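Local coordinates for cell division control protein (Pyrococcus abyssi, PDB 6RPP) that probably catalyses its own excision from a minichromosome maintenance helicase precursor by protein splicing, joining the flanking host sequences, at residues E10-N15 with E52-D57; R64-N69 with P153-F158; A122-L127 with G162-A167. The protein carries 2 engineered substitutions. One frame throughout, in Å; residues are numbered along the deposited sequence.

Interaction 1 (E10-N15 with E52-D57); sequences EVVLGN and EVYSLD
The carbonyl oxygen of Glu52 is held by two hydrogens of segment 10-15, one strong and one weak. Gly14 N donates to Glu52 O at 2.9 Å in a nearly straight bond (165° at the hydrogen), though it comes from above the carbonyl plane. Beside it Leu13 CA makes a CA-H...O contact of 3.3 Å to the same Glu52 O. The rest of the polar seam runs through water. One molecule donates to Val12 O and accepts from Tyr54 N; another donates to Asn15 OD1 and accepts from Glu52 N, so each water bridges the two segments.

Side chains close round this seam. The Tyr54 ring, with CG anti to the carbonyl carbon (chi1 -74°), lies obliquely against the backbone of 13-14: Tyr54 CE2 is 3.5 Å from Gly14 CA, while Tyr54 CD2 meets the Val12 CG1 branch at 3.6 Å. Because Gly14 has no side chain, the extended Glu52 chain can also lie alongside its backbone. There the carboxylate oxygen Glu52 OE2 sits 3.3 Å from Gly14 O; both are acceptors, so that proximity probably costs rather than gains energy. On the inner side Val11 CG1 crosses Val53 CG1 obliquely at 3.8 Å.

In the HINT (Hedgehog/intein) fold this irregular contact joins the chain near the intein's amino end to the long strand 44-56. Strand 157-160 packs beside both, Leu159 bonding the backbones of Val12 and Tyr54, while Ile21 and Ile24 of helix 21-35 cover Val11.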
# COMPACT_ATOMS: atom_id res chain seq x y z
N GLU A 10 -7.32 3.89 -1.71
CA GLU A 10 -7.25 5.33 -1.93
C GLU A 10 -6.07 5.96 -1.19
O GLU A 10 -6.01 5.94 0.05
CB GLU A 10 -8.57 5.99 -1.50
CG GLU A 10 -9.74 5.57 -2.37
CD GLU A 10 -11.01 6.40 -2.26
OE1 GLU A 10 -11.08 7.37 -1.44
OE2 GLU A 10 -12.00 6.06 -2.99
N VAL A 11 -5.13 6.51 -1.95
CA VAL A 11 -3.92 7.13 -1.41
C VAL A 11 -4.25 8.54 -0.98
O VAL A 11 -4.83 9.32 -1.75
CB VAL A 11 -2.83 7.16 -2.49
CG1 VAL A 11 -1.57 7.79 -1.97
CG2 VAL A 11 -2.54 5.68 -2.97
N VAL A 12 -3.87 8.89 0.26
CA VAL A 12 -3.99 10.28 0.72
C VAL A 12 -2.86 11.12 0.16
O VAL A 12 -1.67 10.87 0.39
CB VAL A 12 -4.05 10.32 2.25
CG1 VAL A 12 -4.24 11.76 2.76
CG2 VAL A 12 -5.16 9.47 2.76
N LEU A 13 -3.20 12.10 -0.67
CA LEU A 13 -2.21 12.99 -1.22
C LEU A 13 -1.97 14.16 -0.27
O LEU A 13 -2.87 14.62 0.44
CB LEU A 13 -2.67 13.51 -2.59
CG LEU A 13 -2.88 12.40 -3.61
CD1 LEU A 13 -3.54 12.98 -4.88
CD2 LEU A 13 -1.60 11.69 -3.93
N GLY A 14 -0.71 14.62 -0.21
CA GLY A 14 -0.38 15.73 0.66
C GLY A 14 -0.92 17.05 0.18
O GLY A 14 -0.85 18.03 0.93
N ASN A 15 -1.40 17.11 -1.06
CA ASN A 15 -1.76 18.40 -1.62
C ASN A 15 -2.98 18.31 -2.51
O ASN A 15 -3.10 19.09 -3.44
CB ASN A 15 -0.57 18.97 -2.41
CG ASN A 15 -0.03 17.99 -3.50
OD1 ASN A 15 -0.52 16.86 -3.68
ND2 ASN A 15 0.99 18.47 -4.23
N GLU A 52 2.96 13.68 -3.77
CA GLU A 52 3.21 13.86 -2.35
C GLU A 52 2.24 12.95 -1.60
O GLU A 52 1.03 13.01 -1.82
CB GLU A 52 3.01 15.33 -1.97
CG GLU A 52 3.35 15.62 -0.54
CD GLU A 52 3.23 17.09 -0.23
OE1 GLU A 52 4.25 17.70 0.17
OE2 GLU A 52 2.13 17.65 -0.41
N VAL A 53 2.78 12.07 -0.76
CA VAL A 53 1.96 11.14 0.02
C VAL A 53 2.24 11.48 1.47
O VAL A 53 3.08 12.36 1.75
CB VAL A 53 2.30 9.69 -0.29
CG1 VAL A 53 1.90 9.37 -1.76
CG2 VAL A 53 3.75 9.43 0.02
N TYR A 54 1.58 10.77 2.38
CA TYR A 54 1.90 10.84 3.81
C TYR A 54 2.54 9.51 4.20
O TYR A 54 2.02 8.45 3.85
CB TYR A 54 0.64 11.08 4.66
CG TYR A 54 0.14 12.51 4.55
CD1 TYR A 54 0.77 13.53 5.27
CD2 TYR A 54 -0.92 12.83 3.73
CE1 TYR A 54 0.33 14.81 5.16
CE2 TYR A 54 -1.37 14.11 3.63
CZ TYR A 54 -0.74 15.10 4.36
OH TYR A 54 -1.18 16.39 4.28
N SER A 55 3.64 9.61 4.95
CA SER A 55 4.37 8.44 5.41
C SER A 55 4.59 8.45 6.91
O SER A 55 4.82 9.50 7.51
CB SER A 55 5.67 8.34 4.71
OG SER A 55 5.44 8.33 3.30
N LEU A 56 4.53 7.27 7.50
CA LEU A 56 4.89 7.10 8.91
C LEU A 56 6.40 6.92 9.09
O LEU A 56 7.05 6.16 8.36
CB LEU A 56 4.16 5.89 9.48
CG LEU A 56 4.31 5.56 10.96
CD1 LEU A 56 3.78 6.67 11.84
CD2 LEU A 56 3.60 4.24 11.23
N ASP A 57 6.96 7.64 10.07
CA ASP A 57 8.30 7.39 10.59
C ASP A 57 8.14 6.33 11.68
O ASP A 57 7.59 6.62 12.74
CB ASP A 57 8.85 8.71 11.13
CG ASP A 57 10.26 8.60 11.66
OD1 ASP A 57 10.64 7.56 12.22
OD2 ASP A 57 10.99 9.59 11.53
O HOH W 1 -0.42 8.83 1.54
O HOH W 2 0.77 15.02 -5.21

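Interaction 2 (R64-N69 with P153-F158); sequences RKARAN and PGYHNF
A mostly side-chain contact at the protein surface joins strand 63-75 to the loop that leads from strand 146-151 into strand 157-160, a region corresponding to the conserved F block of inteins. The backbones stay well apart, with Ala66 CA and Tyr155 CA 8.0 Å from each other, and the Tyr155 side chain bridges part of the interval, with Pro153 beside it.

The CA-CB bond of Tyr155 is directed at the strand, and CG is anti to the carbonyl carbon (chi1 -69°). Ala66 CB presses obliquely on one side of the ring, 3.5 Å from Tyr155 CD2. At the far end Arg64 crosses the tyrosine at about a right angle. Its extended chain brings Arg64 CD to 3.2 Å from Tyr155 OH, and its NH1 lies at the ring edge, near the ring plane. Arg64 NH1 gives Tyr155 OH only a weak, bent hydrogen bond of 3.3 Å; the stronger partner of that guanidinium is Asp57, in a salt bridge. The phenol oxygen gains a closer neighbour in a water 2.6 Å from Tyr155 OH, the same water donating to Lys65 O.

Pro153 forms the other flank. Its CD lies 3.4 Å from Arg67 O, and Pro153 CG and CD lie against the side-chain amide of Asn69, whose OD1 is already bonded to Gln151. A second water donates to both Arg67 O and Pro153 O, closing the gap between backbones. Within segment 153-158, Asn157 ND2 donates a hydrogen bond to Tyr155 O at 3.1 Å, bracing the tyrosine's backbone.

Strand 44-56 runs antiparallel beside strand 63-75, its Ser55 touching both Ala66 and Tyr155, while Asn157 begins strand 157-160, the hairpin partner of strand 163-166.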
# COMPACT_ATOMS: atom_id res chain seq x y z
N ARG A 64 4.65 12.33 8.20
CA ARG A 64 5.33 13.35 7.42
C ARG A 64 4.90 13.28 5.96
O ARG A 64 4.59 12.21 5.44
CB ARG A 64 6.86 13.19 7.47
CG ARG A 64 7.54 13.73 8.73
CD ARG A 64 9.02 13.89 8.45
NE ARG A 64 9.80 14.00 9.68
CZ ARG A 64 10.38 12.96 10.28
NH1 ARG A 64 10.26 11.74 9.76
NH2 ARG A 64 11.08 13.15 11.39
N LYS A 65 4.90 14.42 5.29
CA LYS A 65 4.72 14.37 3.84
C LYS A 65 6.00 13.86 3.20
O LYS A 65 7.11 14.17 3.65
CB LYS A 65 4.37 15.76 3.27
CG LYS A 65 3.04 16.32 3.72
CD LYS A 65 2.79 17.70 3.12
CE LYS A 65 1.40 18.19 3.51
NZ LYS A 65 1.18 19.64 3.22
N ALA A 66 5.84 13.06 2.16
CA ALA A 66 6.99 12.46 1.51
C ALA A 66 6.67 12.30 0.04
O ALA A 66 5.50 12.39 -0.35
CB ALA A 66 7.36 11.11 2.19
N ARG A 67 7.70 12.19 -0.78
CA ARG A 67 7.48 12.05 -2.22
C ARG A 67 7.52 10.58 -2.66
O ARG A 67 8.35 9.80 -2.17
CB ARG A 67 8.51 12.89 -3.00
CG ARG A 67 8.21 14.42 -2.96
CD ARG A 67 7.12 14.86 -3.99
NE ARG A 67 6.59 16.21 -3.77
CZ ARG A 67 5.75 16.86 -4.59
NH1 ARG A 67 5.30 16.29 -5.72
NH2 ARG A 67 5.34 18.09 -4.28
N ALA A 68 6.59 10.19 -3.54
CA ALA A 68 6.66 8.89 -4.20
C ALA A 68 7.15 9.10 -5.62
O ALA A 68 6.76 10.08 -6.26
CB ALA A 68 5.27 8.22 -4.22
N ASN A 69 8.08 8.25 -6.09
CA ASN A 69 8.71 8.53 -7.38
C ASN A 69 8.63 7.41 -8.42
O ASN A 69 9.06 7.63 -9.57
CB ASN A 69 10.18 8.98 -7.17
CG ASN A 69 11.07 7.89 -6.54
OD1 ASN A 69 10.58 6.94 -6.00
ND2 ASN A 69 12.39 8.05 -6.65
N PRO A 153 10.80 6.73 -1.32
CA PRO A 153 12.16 6.65 -0.81
C PRO A 153 12.22 7.02 0.65
O PRO A 153 11.61 8.00 1.08
CB PRO A 153 12.93 7.65 -1.67
CG PRO A 153 12.17 7.55 -2.99
CD PRO A 153 10.73 7.44 -2.61
N GLY A 154 13.04 6.27 1.38
CA GLY A 154 13.30 6.47 2.78
C GLY A 154 12.30 5.66 3.56
O GLY A 154 12.63 4.63 4.17
N TYR A 155 11.03 6.03 3.40
CA TYR A 155 9.98 5.61 4.31
C TYR A 155 9.42 4.24 3.97
O TYR A 155 8.98 3.52 4.87
CB TYR A 155 8.82 6.58 4.22
CG TYR A 155 9.15 7.94 4.79
CD1 TYR A 155 9.04 8.14 6.16
CD2 TYR A 155 9.57 8.99 3.97
CE1 TYR A 155 9.33 9.34 6.72
CE2 TYR A 155 9.91 10.21 4.55
CZ TYR A 155 9.74 10.37 5.91
OH TYR A 155 10.02 11.60 6.46
N HIS A 156 9.36 3.90 2.69
CA HIS A 156 8.74 2.63 2.28
C HIS A 156 7.32 2.45 2.79
O HIS A 156 6.90 1.32 3.10
CB HIS A 156 9.57 1.45 2.79
CG HIS A 156 10.79 1.18 2.00
ND1 HIS A 156 10.77 0.49 0.82
CD2 HIS A 156 12.09 1.44 2.27
CE1 HIS A 156 12.01 0.35 0.38
NE2 HIS A 156 12.83 0.97 1.22
N ASN A 157 6.54 3.52 2.89
CA ASN A 157 5.13 3.36 3.16
C ASN A 157 4.42 4.63 2.76
O ASN A 157 5.04 5.69 2.63
CB ASN A 157 4.89 3.04 4.67
CG ASN A 157 5.12 4.21 5.59
OD1 ASN A 157 4.16 4.93 5.87
ND2 ASN A 157 6.33 4.38 6.13
N PHE A 158 3.10 4.49 2.57
CA PHE A 158 2.20 5.62 2.29
C PHE A 158 0.86 5.34 2.93
O PHE A 158 0.46 4.17 3.06
CB PHE A 158 2.01 5.89 0.77
CG PHE A 158 1.57 4.66 0.00
CD1 PHE A 158 0.21 4.36 -0.16
CD2 PHE A 158 2.51 3.79 -0.58
CE1 PHE A 158 -0.25 3.25 -0.82
CE2 PHE A 158 2.09 2.64 -1.26
CZ PHE A 158 0.73 2.36 -1.40
O HOH W 3 9.70 13.61 4.84
O HOH W 4 10.35 10.22 -0.36

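Interaction 3 (A122-L127 with G162-A167); sequences ATIEGL and GIFVHA. Engineered in segment 162-167: Ala167 (natural residue Asn).
Phe164 turns the edge of its ring to the neighbouring strand. With CG anti to the carbonyl carbon (chi1 -74°), the ring lies along strand 122-125, so that Thr123 O approaches Phe164 CE2 at 3.6 Å, near the ring plane. Farther along that edge, the CD1 tip of Ile124 reaches Phe164 CZ at 4.1 Å, the two side chains crossing obliquely. On the same side of the strands Ala122 CB lies 4.2 Å from Phe164 CB. The other face of the strand pair carries Thr123 and Ile163, where Thr123 CG2 and Ile163 CG1 meet loosely while Thr123 OG1 is taken by Ser130 O.

Between the faces runs a short antiparallel bridge, the two strand segments inclined at 152°. Thr123 and Ile163 are a non-hydrogen-bonded pair, flanked by the hydrogen bonds Phe164 N to Ala122 O (3.0 Å) and Ile124 N to Gly162 O (2.9 Å). The bridge fastens the C-terminal hairpin of the HINT fold, formed by strands 157-160 and 163-166, to the larger six-stranded sheet. In inteins this last strand delivers the carboxyl-terminal splice junction; here the residue just after the strand is the engineered Ala167, asparagine in the natural sequence.

Gly162, at the hairpin turn with a positive phi of 73°, offers its bare CA to the Ile124 CG2 branch at 3.8 Å. Ile91 packs against Ile163, and Leu159 of strand 157-160 against Phe164.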
# COMPACT_ATOMS: atom_id res chain seq x y z
N ALA A 122 -0.28 -0.62 11.71
CA ALA A 122 -0.19 0.82 11.83
C ALA A 122 -1.28 1.53 11.01
O ALA A 122 -1.42 1.27 9.82
CB ALA A 122 1.20 1.26 11.36
N THR A 123 -2.05 2.38 11.67
CA THR A 123 -3.21 3.01 11.04
C THR A 123 -3.29 4.46 11.50
O THR A 123 -2.53 4.91 12.36
CB THR A 123 -4.53 2.32 11.43
OG1 THR A 123 -4.85 2.57 12.82
CG2 THR A 123 -4.48 0.82 11.18
N ILE A 124 -4.23 5.19 10.93
CA ILE A 124 -4.63 6.49 11.48
C ILE A 124 -6.04 6.38 12.05
O ILE A 124 -6.91 5.68 11.50
CB ILE A 124 -4.54 7.54 10.35
CG1 ILE A 124 -4.37 8.91 10.98
CG2 ILE A 124 -5.73 7.47 9.35
CD1 ILE A 124 -2.88 9.22 11.19
N GLU A 125 -6.26 7.05 13.18
CA GLU A 125 -7.61 7.17 13.75
C GLU A 125 -7.87 8.66 13.91
O GLU A 125 -7.24 9.33 14.71
CB GLU A 125 -7.76 6.39 15.08
CG GLU A 125 -8.03 4.88 14.82
CD GLU A 125 -7.89 3.96 16.02
OE1 GLU A 125 -7.95 4.49 17.15
OE2 GLU A 125 -7.72 2.70 15.85
N GLY A 126 -8.77 9.20 13.11
CA GLY A 126 -8.91 10.65 13.01
C GLY A 126 -7.62 11.25 12.46
O GLY A 126 -7.37 11.12 11.26
N LEU A 127 -6.82 11.89 13.32
CA LEU A 127 -5.50 12.40 12.93
C LEU A 127 -4.37 11.78 13.75
O LEU A 127 -3.24 12.29 13.69
CB LEU A 127 -5.48 13.93 13.05
CG LEU A 127 -6.39 14.57 11.97
CD1 LEU A 127 -6.48 16.08 12.06
CD2 LEU A 127 -5.95 14.16 10.54
N GLY A 162 -6.68 4.52 5.38
CA GLY A 162 -6.43 4.69 6.80
C GLY A 162 -5.34 3.81 7.37
O GLY A 162 -5.21 3.77 8.60
N ILE A 163 -4.55 3.12 6.52
CA ILE A 163 -3.48 2.22 6.93
C ILE A 163 -2.15 2.74 6.39
O ILE A 163 -2.12 3.27 5.29
CB ILE A 163 -3.77 0.80 6.38
CG1 ILE A 163 -5.08 0.25 6.98
CG2 ILE A 163 -2.59 -0.16 6.64
CD1 ILE A 163 -5.58 -1.01 6.30
N PHE A 164 -1.05 2.62 7.14
CA PHE A 164 0.26 2.96 6.58
C PHE A 164 0.73 1.73 5.85
O PHE A 164 1.21 0.77 6.47
CB PHE A 164 1.19 3.41 7.71
CG PHE A 164 0.81 4.78 8.18
CD1 PHE A 164 1.09 5.90 7.41
CD2 PHE A 164 0.10 4.92 9.35
CE1 PHE A 164 0.73 7.17 7.84
CE2 PHE A 164 -0.28 6.17 9.79
CZ PHE A 164 0.04 7.30 9.02
N VAL A 165 0.51 1.75 4.54
CA VAL A 165 0.70 0.61 3.65
C VAL A 165 2.17 0.54 3.28
O VAL A 165 2.76 1.56 2.87
CB VAL A 165 -0.16 0.81 2.39
CG1 VAL A 165 0.07 -0.31 1.44
CG2 VAL A 165 -1.65 0.90 2.79
N HIS A 166 2.77 -0.66 3.39
CA HIS A 166 4.18 -0.79 3.02
C HIS A 166 4.32 -0.65 1.51
O HIS A 166 3.44 -1.04 0.73
CB HIS A 166 4.75 -2.12 3.51
CG HIS A 166 6.22 -2.27 3.24
ND1 HIS A 166 6.70 -2.83 2.07
CD2 HIS A 166 7.31 -1.90 3.96
CE1 HIS A 166 8.02 -2.81 2.09
NE2 HIS A 166 8.41 -2.26 3.22
N ALA A 167 5.46 -0.07 1.09
CA ALA A 167 5.70 0.31 -0.29
C ALA A 167 7.09 -0.12 -0.73
O ALA A 167 8.01 -0.31 0.07
CB ALA A 167 5.64 1.84 -0.43

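How the interactions relate
The chemistry of the three contacts follows their burial. Interaction 3 is buried and relies on paired backbone hydrogen bonds and apolar side chains; interaction 1, partly buried, mixes one direct backbone bond with waters; interaction 2, at the surface, depends on a tyrosine, a weak polar bond and two waters. Interactions 1 and 2 share one sheet, since strands 44-56 and 63-75 are neighbours joined by Val53 N and Ala66 O. Interactions 2 and 3 share the C-terminal hairpin, where Phe158 O meets Val165 N. Leu56 links interactions 1 and 3 by packing on Phe164 and Ala122, so the three contacts adjoin one another.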